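Local coordinates for neurotoxin (Clostridium botulinum, PDB 2QN0), which is the zinc-dependent light chain protease of botulinum neurotoxin serotype C1, which cleaves SNARE proteins and has dual substrate specificity, at residues E104-R109 against H233-L238; T112-P117 against N153-I158. All blocks are in the same frame, centred on the assembly; numbering follows the deposited sequence.

Contact 1. Residues E104-R109 against H233-L238; sequences EELIYR and HAMHNL. With ZN (zinc ion), chain B.
Met235 reaches across to helix 101-112 and lies over Leu106 and Arg109. Met235 CG meets Leu106 CD1 at 3.3 Å, tighter than usual for two carbons. The chain bends at chi2 (-76°) and again at chi3, so its methyl end swings across the facing helix toward Arg109. Met235 SD then sits 3.7 Å from Leu106 CD1, and Met235 CE reaches Arg109 CD at 3.8 Å. Farther along, Leu238 CD2 packs against the backbone Arg109 O at 3.7 Å. Leu110 also touches Met235 and Leu238.

Arg109 meets Met235 with the aliphatic part of its side chain and Leu238 with its backbone oxygen. Its extended chain carries the guanidinium away to Glu105, one turn back on the same helix. Arg109 NE donates to Glu105 OE2 at 2.6 Å, nearly straight and in the guanidinium plane, to the anti lone pair. NH2 has a second salt bridge, to Glu353.

The segment axes cross at 41° and approach to 10.9 Å, a wide spacing bridged by the long Met235. On another side of helix 223-238, His233 NE2 binds the zinc ion at 2.1 Å, with His229, Glu269 and a water. The packing thus joins helix 101-112 to the HExxH helix of a clostridial neurotoxin zinc protease.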
loop_
_atom_site.group_PDB
_atom_site.type_symbol
_atom_site.label_atom_id
_atom_site.label_comp_id
_atom_site.label_asym_id
_atom_site.label_seq_id
_atom_site.Cartn_x
_atom_site.Cartn_y
_atom_site.Cartn_z
ATOM N N GLU A 104 9.215 8.160 7.626
ATOM C CA GLU A 104 9.163 9.488 7.028
ATOM C C GLU A 104 9.678 9.400 5.591
ATOM O O GLU A 104 9.127 10.023 4.685
ATOM C CB GLU A 104 10.023 10.471 7.829
ATOM C CG GLU A 104 9.933 11.902 7.324
ATOM C CD GLU A 104 10.847 12.849 8.076
ATOM O OE1 GLU A 104 10.834 12.822 9.325
ATOM O OE2 GLU A 104 11.574 13.623 7.418
ATOM N N GLU A 105 10.732 8.614 5.385
ATOM C CA GLU A 105 11.307 8.454 4.050
ATOM C C GLU A 105 10.339 7.701 3.139
ATOM O O GLU A 105 10.193 8.035 1.963
ATOM C CB GLU A 105 12.645 7.710 4.133
ATOM C CG GLU A 105 13.383 7.567 2.803
ATOM C CD GLU A 105 13.712 8.907 2.153
ATOM O OE1 GLU A 105 14.023 9.872 2.884
ATOM O OE2 GLU A 105 13.676 8.990 0.905
ATOM N N LEU A 106 9.681 6.681 3.685
ATOM C CA LEU A 106 8.710 5.900 2.920
ATOM C C LEU A 106 7.597 6.823 2.426
ATOM O O LEU A 106 7.238 6.817 1.245
ATOM C CB LEU A 106 8.117 4.795 3.803
ATOM C CG LEU A 106 6.987 3.942 3.220
ATOM C CD1 LEU A 106 7.495 3.159 2.005
ATOM C CD2 LEU A 106 6.475 2.992 4.291
ATOM N N ILE A 107 7.055 7.627 3.335
ATOM C CA ILE A 107 5.986 8.556 2.978
ATOM C C ILE A 107 6.481 9.614 1.993
ATOM O O ILE A 107 5.788 9.965 1.036
ATOM C CB ILE A 107 5.417 9.247 4.241
ATOM C CG1 ILE A 107 4.765 8.196 5.145
ATOM C CG2 ILE A 107 4.394 10.310 3.847
ATOM C CD1 ILE A 107 4.352 8.714 6.519
ATOM N N TYR A 108 7.686 10.120 2.226
ATOM C CA TYR A 108 8.256 11.133 1.348
ATOM C C TYR A 108 8.346 10.614 -0.085
ATOM O O TYR A 108 7.909 11.274 -1.029
ATOM C CB TYR A 108 9.654 11.527 1.829
ATOM C CG TYR A 108 10.365 12.465 0.882
ATOM C CD1 TYR A 108 10.024 13.815 0.816
ATOM C CD2 TYR A 108 11.343 11.989 0.007
ATOM C CE1 TYR A 108 10.640 14.671 -0.101
ATOM C CE2 TYR A 108 11.962 12.834 -0.912
ATOM C CZ TYR A 108 11.604 14.171 -0.960
ATOM O OH TYR A 108 12.207 15.005 -1.875
ATOM N N ARG A 109 8.915 9.427 -0.252
ATOM C CA ARG A 109 9.060 8.865 -1.589
ATOM C C ARG A 109 7.724 8.621 -2.277
ATOM O O ARG A 109 7.525 9.024 -3.421
ATOM C CB ARG A 109 9.874 7.570 -1.530
ATOM C CG ARG A 109 11.280 7.791 -0.992
ATOM C CD ARG A 109 12.153 6.561 -1.141
ATOM N NE ARG A 109 13.425 6.745 -0.446
ATOM C CZ ARG A 109 14.469 5.932 -0.556
ATOM N NH1 ARG A 109 14.407 4.868 -1.343
ATOM N NH2 ARG A 109 15.574 6.180 0.136
ATOM N N HIS A 233 4.258 -2.605 -1.260
ATOM C CA HIS A 233 3.811 -3.007 -2.591
ATOM C C HIS A 233 3.725 -1.742 -3.444
ATOM O O HIS A 233 4.102 -1.745 -4.616
ATOM C CB HIS A 233 2.436 -3.676 -2.539
ATOM C CG HIS A 233 2.462 -5.063 -1.980
ATOM N ND1 HIS A 233 3.286 -6.052 -2.480
ATOM C CD2 HIS A 233 1.748 -5.637 -0.982
ATOM C CE1 HIS A 233 3.075 -7.175 -1.816
ATOM N NE2 HIS A 233 2.147 -6.949 -0.903
ATOM N N ALA A 234 3.232 -0.658 -2.845
ATOM C CA ALA A 234 3.105 0.613 -3.562
ATOM C C ALA A 234 4.470 1.139 -3.982
ATOM O O ALA A 234 4.608 1.745 -5.048
ATOM C CB ALA A 234 2.383 1.652 -2.688
ATOM N N MET A 235 5.480 0.923 -3.142
ATOM C CA MET A 235 6.835 1.358 -3.476
ATOM C C MET A 235 7.323 0.594 -4.705
ATOM O O MET A 235 7.874 1.181 -5.641
ATOM C CB MET A 235 7.783 1.103 -2.300
ATOM C CG MET A 235 7.662 2.112 -1.172
ATOM S SD MET A 235 8.450 3.694 -1.579
ATOM C CE MET A 235 10.094 3.422 -0.938
ATOM N N HIS A 236 7.119 -0.719 -4.706
ATOM C CA HIS A 236 7.543 -1.537 -5.837
ATOM C C HIS A 236 6.821 -1.079 -7.102
ATOM O O HIS A 236 7.427 -0.992 -8.174
ATOM C CB HIS A 236 7.230 -3.010 -5.570
ATOM C CG HIS A 236 7.826 -3.535 -4.302
ATOM N ND1 HIS A 236 7.346 -4.659 -3.666
ATOM C CD2 HIS A 236 8.864 -3.093 -3.553
ATOM C CE1 HIS A 236 8.062 -4.885 -2.579
ATOM N NE2 HIS A 236 8.989 -3.951 -2.488
ATOM N N ASN A 237 5.531 -0.774 -6.970
ATOM C CA ASN A 237 4.718 -0.329 -8.103
ATOM C C ASN A 237 5.132 1.044 -8.627
ATOM O O ASN A 237 5.140 1.279 -9.833
ATOM C CB ASN A 237 3.232 -0.264 -7.725
ATOM C CG ASN A 237 2.632 -1.626 -7.446
ATOM O OD1 ASN A 237 3.099 -2.639 -7.959
ATOM N ND2 ASN A 237 1.572 -1.652 -6.643
ATOM N N LEU A 238 5.448 1.952 -7.715
ATOM C CA LEU A 238 5.852 3.299 -8.092
ATOM C C LEU A 238 7.183 3.306 -8.839
ATOM O O LEU A 238 7.350 4.032 -9.817
ATOM C CB LEU A 238 5.966 4.178 -6.846
ATOM C CG LEU A 238 6.484 5.603 -7.066
ATOM C CD1 LEU A 238 5.614 6.320 -8.104
ATOM C CD2 LEU A 238 6.481 6.354 -5.735
HETATM ZN ZN ZN B . 1.377 -8.168 0.592
HETATM O O HOH W 1 -0.668 -7.832 0.783
#

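Contact 2. Residues T112-P117 against N153-I158; sequences TDIPFP and NPSVII
Ser155 and Asp113 are joined through a water. The water is hydrogen-bonded to the backbone Asp113 O at a short 2.5 Å and to Ser155 OG at 2.6 Å. Ser155 holds OG beside its own backbone N, anti to the carbonyl carbon (chi1 -75°), and its CB points toward the loop 112-117. Ser155 OG itself lies 3.3 Å from Asp113 O. Ser155 is buried, and the water gives its hydroxyl a polar partner at this junction. The carboxylate of Asp113 leads away from the contact, and its OD2 is hydrogen-bonded to Tyr239 OH.

The van der Waals part is small and centres on the same hydroxyl. Pro115 CD comes within 3.8 Å of Ser155 OG. Ile114 passes at 4.0 Å, measured from its CA to Ser155 OG. The two segments together bury 104 Å², a small patch gathered round Ser155.

Backbone hydrogen bonds hold each side from outside the pair. Ser155 bonds to Asn42 and Ser190, and Phe116 bonds to Phe186. The chain leaves helix 101-112 at Asp113, and the arrangement is a water-bridged junction between the loop that begins there and the entry to strand 156-159 of the mixed sheet in the light chain protease fold.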
loop_
_atom_site.group_PDB
_atom_site.type_symbol
_atom_site.label_atom_id
_atom_site.label_comp_id
_atom_site.label_asym_id
_atom_site.label_seq_id
_atom_site.Cartn_x
_atom_site.Cartn_y
_atom_site.Cartn_z
ATOM N N THR A 112 6.064 11.975 -3.189
ATOM C CA THR A 112 6.825 12.905 -4.019
ATOM C C THR A 112 7.190 12.372 -5.402
ATOM O O THR A 112 6.962 13.046 -6.405
ATOM C CB THR A 112 8.123 13.331 -3.305
ATOM O OG1 THR A 112 7.797 13.888 -2.025
ATOM C CG2 THR A 112 8.867 14.371 -4.129
ATOM N N ASP A 113 7.774 11.177 -5.468
ATOM C CA ASP A 113 8.140 10.620 -6.768
ATOM C C ASP A 113 6.894 10.159 -7.503
ATOM O O ASP A 113 5.923 9.731 -6.884
ATOM C CB ASP A 113 9.136 9.466 -6.614
ATOM C CG ASP A 113 10.534 9.952 -6.272
ATOM O OD1 ASP A 113 10.891 11.066 -6.707
ATOM O OD2 ASP A 113 11.281 9.227 -5.587
ATOM N N ILE A 114 6.923 10.246 -8.828
ATOM C CA ILE A 114 5.767 9.872 -9.626
ATOM C C ILE A 114 6.036 8.772 -10.648
ATOM O O ILE A 114 7.182 8.494 -10.999
ATOM C CB ILE A 114 5.234 11.089 -10.412
ATOM C CG1 ILE A 114 6.274 11.525 -11.450
ATOM C CG2 ILE A 114 4.954 12.250 -9.459
ATOM C CD1 ILE A 114 5.725 12.456 -12.522
ATOM N N PRO A 115 4.968 8.115 -11.122
ATOM C CA PRO A 115 5.126 7.058 -12.121
ATOM C C PRO A 115 5.636 7.744 -13.380
ATOM O O PRO A 115 5.310 8.908 -13.622
ATOM C CB PRO A 115 3.699 6.561 -12.327
ATOM C CG PRO A 115 3.061 6.791 -10.997
ATOM C CD PRO A 115 3.584 8.158 -10.617
ATOM N N PHE A 116 6.450 7.055 -14.173
ATOM C CA PHE A 116 6.903 7.659 -15.417
ATOM C C PHE A 116 5.611 7.853 -16.208
ATOM O O PHE A 116 4.755 6.968 -16.228
ATOM C CB PHE A 116 7.818 6.708 -16.188
ATOM C CG PHE A 116 8.297 7.269 -17.500
ATOM C CD1 PHE A 116 9.544 7.874 -17.597
ATOM C CD2 PHE A 116 7.489 7.209 -18.629
ATOM C CE1 PHE A 116 9.982 8.413 -18.808
ATOM C CE2 PHE A 116 7.916 7.746 -19.845
ATOM C CZ PHE A 116 9.163 8.348 -19.931
ATOM N N PRO A 117 5.443 9.013 -16.862
ATOM C CA PRO A 117 4.213 9.228 -17.628
ATOM C C PRO A 117 4.170 8.434 -18.930
ATOM O O PRO A 117 4.490 8.953 -20.000
ATOM C CB PRO A 117 4.211 10.740 -17.856
ATOM C CG PRO A 117 5.664 11.065 -17.943
ATOM C CD PRO A 117 6.267 10.234 -16.825
ATOM N N ASN A 153 -3.231 13.528 -10.588
ATOM C CA ASN A 153 -2.439 12.314 -10.744
ATOM C C ASN A 153 -1.924 11.800 -9.406
ATOM O O ASN A 153 -0.785 12.064 -9.025
ATOM C CB ASN A 153 -1.255 12.577 -11.680
ATOM C CG ASN A 153 -1.642 12.535 -13.146
ATOM O OD1 ASN A 153 -2.633 13.138 -13.564
ATOM N ND2 ASN A 153 -0.851 11.825 -13.940
ATOM N N PRO A 154 -2.766 11.066 -8.666
ATOM C CA PRO A 154 -2.315 10.538 -7.378
ATOM C C PRO A 154 -1.260 9.470 -7.664
ATOM O O PRO A 154 -1.255 8.878 -8.745
ATOM C CB PRO A 154 -3.580 9.896 -6.794
ATOM C CG PRO A 154 -4.712 10.564 -7.528
ATOM C CD PRO A 154 -4.169 10.705 -8.926
ATOM N N SER A 155 -0.361 9.232 -6.717
ATOM C CA SER A 155 0.626 8.173 -6.893
ATOM C C SER A 155 0.079 6.966 -6.138
ATOM O O SER A 155 0.284 5.816 -6.530
ATOM C CB SER A 155 1.983 8.576 -6.317
ATOM O OG SER A 155 2.630 9.499 -7.173
ATOM N N VAL A 156 -0.635 7.253 -5.055
ATOM C CA VAL A 156 -1.238 6.220 -4.225
ATOM C C VAL A 156 -2.605 6.673 -3.726
ATOM O O VAL A 156 -2.760 7.798 -3.251
ATOM C CB VAL A 156 -0.375 5.908 -2.979
ATOM C CG1 VAL A 156 -1.068 4.844 -2.123
ATOM C CG2 VAL A 156 1.014 5.441 -3.393
ATOM N N ILE A 157 -3.597 5.802 -3.857
ATOM C CA ILE A 157 -4.930 6.094 -3.342
ATOM C C ILE A 157 -5.261 4.993 -2.345
ATOM O O ILE A 157 -5.276 3.812 -2.695
ATOM C CB ILE A 157 -6.018 6.073 -4.434
ATOM C CG1 ILE A 157 -5.752 7.156 -5.477
ATOM C CG2 ILE A 157 -7.394 6.295 -3.789
ATOM C CD1 ILE A 157 -6.777 7.175 -6.601
ATOM N N ILE A 158 -5.493 5.373 -1.095
ATOM C CA ILE A 158 -5.858 4.398 -0.078
ATOM C C ILE A 158 -7.380 4.392 0.010
ATOM O O ILE A 158 -8.001 5.450 0.107
ATOM C CB ILE A 158 -5.276 4.781 1.294
ATOM C CG1 ILE A 158 -3.747 4.715 1.230
ATOM C CG2 ILE A 158 -5.831 3.856 2.376
ATOM C CD1 ILE A 158 -3.065 5.253 2.443
HETATM O O HOH W 2 4.154 10.748 -5.473
#

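The centres of contacts 1 and 2 lie about 10 Å apart. Along the chain the order is 104-109, 112-117, 153-158 and 233-238, so both segments of contact 2 fall between those of contact 1. Helix 101-112 supplies 104-109 and runs directly into the loop of contact 2. The two contacts also touch. Leu238 CD1 packs on Ile114 C at 3.6 Å, and Ala234 CB meets Val156 CG2 at 4.1 Å. The zinc-binding helix 223-238 therefore packs against helix 101-112, the loop after it and strand 156-159 of the mixed sheet. Contact 1 joins the HExxH helix to helix 101-112, and Leu238 and Ala234 carry the packing on to contact 2, within one protease fold.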